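Local coordinates for protein PHO85 cyclin-10 (Saccharomyces cerevisiae, PDB 4KRD) that partners the cyclin-dependent kinase PHO85 as its cyclin, forming a holoenzyme that phosphorylates and negatively regulates the glycogen synthase GSY2 and so restrains glycogen accumulation, at residues Asn73-Ser78 / Asn127-Glu132; Leu103-Leu108 / Ile138-Leu143. All coordinates share one frame; numbering follows the deposited sequence.

Contact 1: residues Asn73-Ser78 / Asn127-Glu132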
ATOM      1  N   ASN B  73      13.497 -16.853 -15.863  1.00 38.76           N
ATOM      2  CA  ASN B  73      14.031 -17.179 -14.537  1.00 38.36           C
ATOM      3  C   ASN B  73      13.263 -18.311 -13.836  1.00 32.02           C
ATOM      4  O   ASN B  73      13.773 -18.941 -12.909  1.00 36.86           O
ATOM      5  CB  ASN B  73      14.080 -15.926 -13.636  1.00 38.25           C
ATOM      6  CG  ASN B  73      15.222 -14.985 -13.995  1.00 43.36           C
ATOM      7  OD1 ASN B  73      16.323 -15.427 -14.340  1.00 47.06           O
ATOM      8  ND2 ASN B  73      14.966 -13.681 -13.923  1.00 35.86           N
ATOM      9  N   PHE B  74      12.028 -18.561 -14.259  1.00 33.01           N
ATOM     10  CA  PHE B  74      11.218 -19.596 -13.611  1.00 31.11           C
ATOM     11  C   PHE B  74      11.580 -21.017 -14.046  1.00 36.81           C
ATOM     12  O   PHE B  74      11.275 -21.972 -13.336  1.00 35.00           O
ATOM     13  CB  PHE B  74       9.723 -19.366 -13.838  1.00 31.44           C
ATOM     14  CG  PHE B  74       9.211 -18.095 -13.212  1.00 31.78           C
ATOM     15  CD1 PHE B  74       9.246 -17.929 -11.840  1.00 30.16           C
ATOM     16  CD2 PHE B  74       8.712 -17.072 -14.001  1.00 34.24           C
ATOM     17  CE1 PHE B  74       8.801 -16.744 -11.253  1.00 34.69           C
ATOM     18  CE2 PHE B  74       8.261 -15.881 -13.432  1.00 35.70           C
ATOM     19  CZ  PHE B  74       8.300 -15.721 -12.055  1.00 32.18           C
ATOM     20  N   TYR B  75      12.215 -21.148 -15.206  1.00 40.70           N
ATOM     21  CA  TYR B  75      12.554 -22.479 -15.745  1.00 39.78           C
ATOM     22  C   TYR B  75      13.601 -23.188 -14.889  1.00 43.95           C
ATOM     23  O   TYR B  75      14.719 -22.705 -14.730  1.00 47.55           O
ATOM     24  CB  TYR B  75      13.034 -22.373 -17.187  1.00 45.75           C
ATOM     25  CG  TYR B  75      13.051 -23.706 -17.928  1.00 48.79           C
ATOM     26  CD1 TYR B  75      11.956 -24.120 -18.671  1.00 53.55           C
ATOM     27  CD2 TYR B  75      14.160 -24.542 -17.875  1.00 55.33           C
ATOM     28  CE1 TYR B  75      11.963 -25.337 -19.355  1.00 58.66           C
ATOM     29  CE2 TYR B  75      14.178 -25.761 -18.552  1.00 57.37           C
ATOM     30  CZ  TYR B  75      13.076 -26.148 -19.286  1.00 58.22           C
ATOM     31  OH  TYR B  75      13.086 -27.345 -19.958  1.00 67.29           O
ATOM     32  N   MET B  76      13.222 -24.328 -14.327  1.00 45.22           N
ATOM     33  CA  MET B  76      14.116 -25.123 -13.495  1.00 43.00           C
ATOM     34  C   MET B  76      14.546 -26.379 -14.251  1.00 50.21           C
ATOM     35  O   MET B  76      13.717 -27.234 -14.557  1.00 47.44           O
ATOM     36  CB  MET B  76      13.395 -25.521 -12.213  1.00 42.79           C
ATOM     37  CG  MET B  76      14.259 -26.200 -11.190  1.00 50.18           C
ATOM     38  SD  MET B  76      13.260 -26.624  -9.765  1.00 57.25           S
ATOM     39  CE  MET B  76      14.456 -27.453  -8.713  1.00 60.44           C
ATOM     40  N   LYS B  77      15.838 -26.478 -14.551  1.00 55.77           N
ATOM     41  CA  LYS B  77      16.378 -27.594 -15.328  1.00 62.11           C
ATOM     42  C   LYS B  77      16.052 -28.958 -14.731  1.00 59.60           C
ATOM     43  O   LYS B  77      15.496 -29.826 -15.405  1.00 63.49           O
ATOM     44  CB  LYS B  77      17.895 -27.450 -15.484  1.00 63.56           C
ATOM     45  CG  LYS B  77      18.324 -26.499 -16.590  1.00 65.68           C
ATOM     46  CD  LYS B  77      17.956 -27.055 -17.953  1.00 69.21           C
ATOM     47  CE  LYS B  77      18.397 -26.128 -19.075  1.00 73.08           C
ATOM     48  NZ  LYS B  77      17.971 -26.633 -20.418  1.00 82.99           N
ATOM     49  N   SER B  78      16.403 -29.145 -13.464  1.00 57.79           N
ATOM     50  CA  SER B  78      16.244 -30.443 -12.815  1.00 65.54           C
ATOM     51  C   SER B  78      14.870 -30.633 -12.178  1.00 67.45           C
ATOM     52  O   SER B  78      14.206 -29.665 -11.804  1.00 64.79           O
ATOM     53  CB  SER B  78      17.336 -30.641 -11.759  1.00 67.52           C
ATOM     54  OG  SER B  78      17.382 -29.545 -10.866  1.00 69.03           O
ATOM     55  N   ASN B 127       1.908 -19.642 -21.979  1.00 44.04           N
ATOM     56  CA  ASN B 127       2.029 -21.059 -21.717  1.00 44.89           C
ATOM     57  C   ASN B 127       2.776 -21.302 -20.412  1.00 41.64           C
ATOM     58  O   ASN B 127       3.844 -20.732 -20.182  1.00 46.42           O
ATOM     59  CB  ASN B 127       2.738 -21.752 -22.883  1.00 49.78           C
ATOM     60  CG  ASN B 127       1.895 -21.763 -24.158  1.00 48.32           C
ATOM     61  OD1 ASN B 127       1.039 -22.625 -24.334  1.00 55.07           O
ATOM     62  ND2 ASN B 127       2.139 -20.807 -25.044  1.00 47.00           N
ATOM     63  N   LEU B 128       2.197 -22.129 -19.550  1.00 36.55           N
ATOM     64  CA  LEU B 128       2.886 -22.616 -18.356  1.00 39.21           C
ATOM     65  C   LEU B 128       3.457 -24.014 -18.625  1.00 44.31           C
ATOM     66  O   LEU B 128       2.733 -24.876 -19.107  1.00 43.41           O
ATOM     67  CB  LEU B 128       1.894 -22.720 -17.205  1.00 32.25           C
ATOM     68  CG  LEU B 128       2.417 -23.215 -15.851  1.00 36.44           C
ATOM     69  CD1 LEU B 128       3.593 -22.371 -15.348  1.00 35.16           C
ATOM     70  CD2 LEU B 128       1.276 -23.219 -14.841  1.00 33.22           C
ATOM     71  N   GLN B 129       4.729 -24.236 -18.291  1.00 46.04           N
ATOM     72  CA  GLN B 129       5.351 -25.567 -18.380  1.00 48.02           C
ATOM     73  C   GLN B 129       5.602 -26.128 -16.988  1.00 50.49           C
ATOM     74  O   GLN B 129       5.726 -25.364 -16.021  1.00 39.92           O
ATOM     75  CB  GLN B 129       6.705 -25.503 -19.087  1.00 49.64           C
ATOM     76  CG  GLN B 129       6.729 -24.807 -20.424  1.00 55.47           C
ATOM     77  CD  GLN B 129       8.145 -24.742 -20.982  1.00 64.62           C
ATOM     78  OE1 GLN B 129       8.865 -23.763 -20.773  1.00 61.72           O
ATOM     79  NE2 GLN B 129       8.560 -25.803 -21.672  1.00 61.59           N
ATOM     80  N   GLU B 130       5.716 -27.456 -16.889  1.00 41.62           N
ATOM     81  CA  GLU B 130       5.923 -28.104 -15.596  1.00 40.40           C
ATOM     82  C   GLU B 130       7.247 -27.693 -14.975  1.00 40.80           C
ATOM     83  O   GLU B 130       7.369 -27.606 -13.751  1.00 39.21           O
ATOM     84  CB  GLU B 130       5.859 -29.636 -15.707  1.00 51.89           C
ATOM     85  CG  GLU B 130       5.902 -30.347 -14.345  1.00 54.17           C
ATOM     86  CD  GLU B 130       4.640 -30.116 -13.495  1.00 61.76           C
ATOM     87  OE1 GLU B 130       3.548 -30.569 -13.907  1.00 65.59           O
ATOM     88  OE2 GLU B 130       4.738 -29.489 -12.411  1.00 64.99           O
ATOM     89  N   LYS B 131       8.243 -27.440 -15.816  1.00 35.66           N
ATOM     90  CA  LYS B 131       9.547 -27.025 -15.309  1.00 43.20           C
ATOM     91  C   LYS B 131       9.549 -25.601 -14.721  1.00 39.09           C
ATOM     92  O   LYS B 131      10.549 -25.166 -14.140  1.00 39.52           O
ATOM     93  CB  LYS B 131      10.623 -27.167 -16.383  1.00 43.94           C
ATOM     94  CG  LYS B 131      10.862 -28.611 -16.808  1.00 50.43           C
ATOM     95  CD  LYS B 131      12.284 -28.818 -17.294  1.00 54.94           C
ATOM     96  CE  LYS B 131      12.617 -30.299 -17.414  1.00 55.96           C
ATOM     97  NZ  LYS B 131      14.082 -30.505 -17.582  1.00 67.36           N
ATOM     98  N   GLU B 132       8.434 -24.893 -14.867  1.00 40.20           N
ATOM     99  CA  GLU B 132       8.317 -23.518 -14.341  1.00 36.19           C
ATOM    100  C   GLU B 132       7.547 -23.476 -13.031  1.00 36.19           C
ATOM    101  O   GLU B 132       7.566 -22.457 -12.322  1.00 33.26           O
ATOM    102  CB  GLU B 132       7.668 -22.607 -15.389  1.00 33.10           C
ATOM    103  CG  GLU B 132       8.585 -22.370 -16.600  1.00 37.32           C
ATOM    104  CD  GLU B 132       7.853 -21.986 -17.883  1.00 42.74           C
ATOM    105  OE1 GLU B 132       6.605 -21.936 -17.890  1.00 38.45           O
ATOM    106  OE2 GLU B 132       8.543 -21.738 -18.898  1.00 45.11           O
TER
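In the cyclin domain of this PHO80-type cyclin, the loop 73-78, which leaves helix 65-72, lies against the start of helix 130-148. The backbones are tied where M76 N donates to K131 O, 2.8 Å away and nearly straight at 160°, although the donor sits above the carbonyl plane. K131 carries most of the rest. Its CG stands anti to the carbonyl carbon and the chain runs out extended across one face of the Y75 ring. CB comes first, lying over that face at 4.0 Å from the ring centroid, a CH-pi contact shifted toward the rim, and it also touches M76 O. CG passes the same carbonyl oxygen more loosely. CD then reaches the phenol end, 3.1 Å from Y75 OH, and CE leads past to the carbonyl of K77. There NZ donates to K77 O at 2.7 Å, within the carbonyl plane, so the ammonium ties the K77 carbonyl to the helix start. Y75 gets its ring there by turning CG anti to its backbone N (chi1 -165°); the Q129 side chain lies at the ring edge, with the amide plane tilted 42° to the ring. An alanine here in place of Y75 removes the ring over the K131 methylenes and would probably leave the chain that reaches K77 O less firmly held. E132 lies near that same edge, its CG packing by Y75 CA, while OE1 is held by Y71 OH and by Q129 N, the latter at 3.0 Å and approaching from above the carboxylate plane. E132 N returns a bond to Q129 O. Beside them, E132 CA points its hydrogen at F74 O, 3.5 Å away.

Contact 2: residues Leu103-Leu108 / Ile138-Leu143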
ATOM      1  N   LEU B 103      -4.654 -17.541  -1.251  1.00 30.68           N
ATOM      2  CA  LEU B 103      -5.665 -16.971  -2.141  1.00 33.12           C
ATOM      3  C   LEU B 103      -5.037 -15.878  -3.002  1.00 30.65           C
ATOM      4  O   LEU B 103      -5.261 -15.819  -4.211  1.00 29.02           O
ATOM      5  CB  LEU B 103      -6.852 -16.406  -1.359  1.00 35.45           C
ATOM      6  CG  LEU B 103      -7.564 -17.362  -0.393  1.00 37.88           C
ATOM      7  CD1 LEU B 103      -8.615 -16.623   0.444  1.00 40.32           C
ATOM      8  CD2 LEU B 103      -8.177 -18.530  -1.151  1.00 43.24           C
ATOM      9  N   VAL B 104      -4.240 -15.021  -2.375  1.00 33.23           N
ATOM     10  CA  VAL B 104      -3.531 -13.980  -3.117  1.00 29.80           C
ATOM     11  C   VAL B 104      -2.497 -14.604  -4.066  1.00 28.07           C
ATOM     12  O   VAL B 104      -2.336 -14.161  -5.206  1.00 28.13           O
ATOM     13  CB  VAL B 104      -2.859 -12.942  -2.174  1.00 31.53           C
ATOM     14  CG1 VAL B 104      -1.893 -12.070  -2.954  1.00 24.95           C
ATOM     15  CG2 VAL B 104      -3.924 -12.050  -1.471  1.00 28.10           C
ATOM     16  N   ALA B 105      -1.794 -15.629  -3.591  1.00 29.19           N
ATOM     17  CA  ALA B 105      -0.842 -16.344  -4.433  1.00 28.10           C
ATOM     18  C   ALA B 105      -1.529 -16.891  -5.668  1.00 31.84           C
ATOM     19  O   ALA B 105      -0.984 -16.847  -6.786  1.00 29.75           O
ATOM     20  CB  ALA B 105      -0.179 -17.483  -3.652  1.00 30.45           C
ATOM     21  N   THR B 106      -2.720 -17.442  -5.464  1.00 31.46           N
ATOM     22  CA  THR B 106      -3.479 -17.998  -6.574  1.00 34.26           C
ATOM     23  C   THR B 106      -3.881 -16.903  -7.558  1.00 31.06           C
ATOM     24  O   THR B 106      -3.787 -17.083  -8.777  1.00 30.92           O
ATOM     25  CB  THR B 106      -4.730 -18.762  -6.095  1.00 34.56           C
ATOM     26  OG1 THR B 106      -4.346 -19.805  -5.195  1.00 36.32           O
ATOM     27  CG2 THR B 106      -5.488 -19.375  -7.294  1.00 35.93           C
ATOM     28  N   PHE B 107      -4.310 -15.759  -7.038  1.00 29.93           N
ATOM     29  CA  PHE B 107      -4.701 -14.672  -7.919  1.00 29.27           C
ATOM     30  C   PHE B 107      -3.521 -14.126  -8.710  1.00 26.90           C
ATOM     31  O   PHE B 107      -3.688 -13.690  -9.846  1.00 29.50           O
ATOM     32  CB  PHE B 107      -5.403 -13.518  -7.180  1.00 33.64           C
ATOM     33  CG  PHE B 107      -5.927 -12.477  -8.122  1.00 35.48           C
ATOM     34  CD1 PHE B 107      -7.137 -12.677  -8.783  1.00 31.78           C
ATOM     35  CD2 PHE B 107      -5.190 -11.334  -8.405  1.00 31.09           C
ATOM     36  CE1 PHE B 107      -7.617 -11.742  -9.692  1.00 35.45           C
ATOM     37  CE2 PHE B 107      -5.661 -10.394  -9.326  1.00 29.98           C
ATOM     38  CZ  PHE B 107      -6.877 -10.600  -9.966  1.00 35.37           C
ATOM     39  N   LEU B 108      -2.329 -14.134  -8.116  1.00 27.80           N
ATOM     40  CA  LEU B 108      -1.137 -13.689  -8.835  1.00 29.72           C
ATOM     41  C   LEU B 108      -0.876 -14.572 -10.066  1.00 30.27           C
ATOM     42  O   LEU B 108      -0.562 -14.073 -11.151  1.00 28.15           O
ATOM     43  CB  LEU B 108       0.099 -13.649  -7.912  1.00 23.87           C
ATOM     44  CG  LEU B 108       0.072 -12.615  -6.772  1.00 31.17           C
ATOM     45  CD1 LEU B 108       1.331 -12.712  -5.896  1.00 27.54           C
ATOM     46  CD2 LEU B 108      -0.086 -11.198  -7.324  1.00 28.00           C
ATOM     47  N   ILE B 138       7.263 -20.646  -5.337  1.00 31.67           N
ATOM     48  CA  ILE B 138       8.136 -19.866  -4.474  1.00 34.01           C
ATOM     49  C   ILE B 138       7.854 -18.359  -4.589  1.00 33.24           C
ATOM     50  O   ILE B 138       7.616 -17.686  -3.589  1.00 30.84           O
ATOM     51  CB  ILE B 138       9.598 -20.159  -4.815  1.00 32.56           C
ATOM     52  CG1 ILE B 138       9.930 -21.617  -4.466  1.00 34.13           C
ATOM     53  CG2 ILE B 138      10.537 -19.235  -4.052  1.00 32.74           C
ATOM     54  CD1 ILE B 138      11.371 -21.978  -4.738  1.00 40.08           C
ATOM     55  N   ALA B 139       7.878 -17.842  -5.810  1.00 32.57           N
ATOM     56  CA  ALA B 139       7.663 -16.404  -6.045  1.00 36.03           C
ATOM     57  C   ALA B 139       6.278 -15.912  -5.631  1.00 28.18           C
ATOM     58  O   ALA B 139       6.142 -14.851  -4.996  1.00 28.56           O
ATOM     59  CB  ALA B 139       7.924 -16.077  -7.522  1.00 31.97           C
ATOM     60  N   ALA B 140       5.235 -16.669  -5.990  1.00 28.68           N
ATOM     61  CA  ALA B 140       3.861 -16.237  -5.722  1.00 31.19           C
ATOM     62  C   ALA B 140       3.560 -16.226  -4.231  1.00 33.72           C
ATOM     63  O   ALA B 140       2.862 -15.336  -3.728  1.00 30.59           O
ATOM     64  CB  ALA B 140       2.858 -17.113  -6.481  1.00 31.13           C
ATOM     65  N   VAL B 141       4.089 -17.208  -3.509  1.00 33.23           N
ATOM     66  CA  VAL B 141       3.903 -17.210  -2.068  1.00 28.82           C
ATOM     67  C   VAL B 141       4.649 -16.040  -1.437  1.00 28.74           C
ATOM     68  O   VAL B 141       4.106 -15.367  -0.587  1.00 27.86           O
ATOM     69  CB  VAL B 141       4.327 -18.536  -1.402  1.00 32.91           C
ATOM     70  CG1 VAL B 141       4.366 -18.382   0.127  1.00 35.23           C
ATOM     71  CG2 VAL B 141       3.374 -19.670  -1.828  1.00 34.77           C
ATOM     72  N   ARG B 142       5.883 -15.800  -1.867  1.00 31.04           N
ATOM     73  CA  ARG B 142       6.718 -14.779  -1.237  1.00 30.94           C
ATOM     74  C   ARG B 142       6.154 -13.392  -1.486  1.00 28.65           C
ATOM     75  O   ARG B 142       6.044 -12.579  -0.567  1.00 32.43           O
ATOM     76  CB  ARG B 142       8.176 -14.889  -1.720  1.00 31.66           C
ATOM     77  CG  ARG B 142       9.123 -13.830  -1.130  1.00 31.38           C
ATOM     78  CD  ARG B 142       9.231 -13.936   0.396  1.00 30.43           C
ATOM     79  NE  ARG B 142      10.375 -13.176   0.910  1.00 34.05           N
ATOM     80  CZ  ARG B 142      10.625 -12.992   2.200  1.00 34.63           C
ATOM     81  NH1 ARG B 142       9.807 -13.508   3.106  1.00 34.93           N
ATOM     82  NH2 ARG B 142      11.681 -12.292   2.580  1.00 33.85           N
ATOM     83  N   LEU B 143       5.766 -13.128  -2.730  1.00 30.35           N
ATOM     84  CA  LEU B 143       5.201 -11.837  -3.107  1.00 30.78           C
ATOM     85  C   LEU B 143       3.887 -11.620  -2.364  1.00 30.96           C
ATOM     86  O   LEU B 143       3.595 -10.525  -1.879  1.00 29.34           O
ATOM     87  CB  LEU B 143       4.987 -11.792  -4.632  1.00 28.13           C
ATOM     88  CG  LEU B 143       5.161 -10.459  -5.354  1.00 39.82           C
ATOM     89  CD1 LEU B 143       6.355  -9.702  -4.791  1.00 38.22           C
ATOM     90  CD2 LEU B 143       5.319 -10.666  -6.870  1.00 33.87           C
TER
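Two helices of the cyclin fold cross here in the core of the domain: helix 99-113 and helix 130-148, the latter running through the middle of the chain. The local axes come within 8.3 Å and their directions differ by 126°, and small residues at the crossing allow the approach. A105 and A140 face each other with CA atoms 4.9 Å apart, each directing its methyl at the partner helix. The two CB atoms stand 4.2 Å from one another, but each also rests on backbone: A105 CB lies 3.7 Å from A140 O, and A140 CB lies 3.9 Å from A105 O. So at this point each methyl meets the opposing main chain as much as the opposing side chain, and the segments meet by van der Waals packing of methyls on methyls and on main-chain carbonyls. One turn on from A105, L108 carries the second touch. Its CG is anti to the carbonyl carbon (chi1 -66°) and the chain continues extended, which sends CD1 toward the other helix; there this single methyl sits over A140 O at 3.7 Å while also meeting L143. L143 additionally packs on an apolar side chain of the other protein chain in the assembly. F43 of helix 36-54 touches both A105 and V141, covering the joint from a third helix, whereas R142, pointing away, forms a salt bridge with E173. The two leucines cross at about a right angle, L108 presenting the tip of its side chain and L143 the root of its own, so that L108 CD1 rests on L143 CB at 4.0 Å.

Both contacts draw on helix 130-148: contact 1 uses its first turn, and contact 2 uses a part further along it, with contact centres about 16 Å apart. F74 joins them. From the loop of contact 1 its ring reaches along that helix, and CE1 of F74 packs against CB of A139 at 3.9 Å, beside the A140 of contact 2. The same ring lies on L172, S175 and L176 of helix 166-180. Contact 1 is partly buried, about 14 Å from the centre of the chain; contact 2 is fully buried, about 4 Å from it. One helix therefore carries a loop tied by hydrogen bonds at its start and close apolar packing farther on.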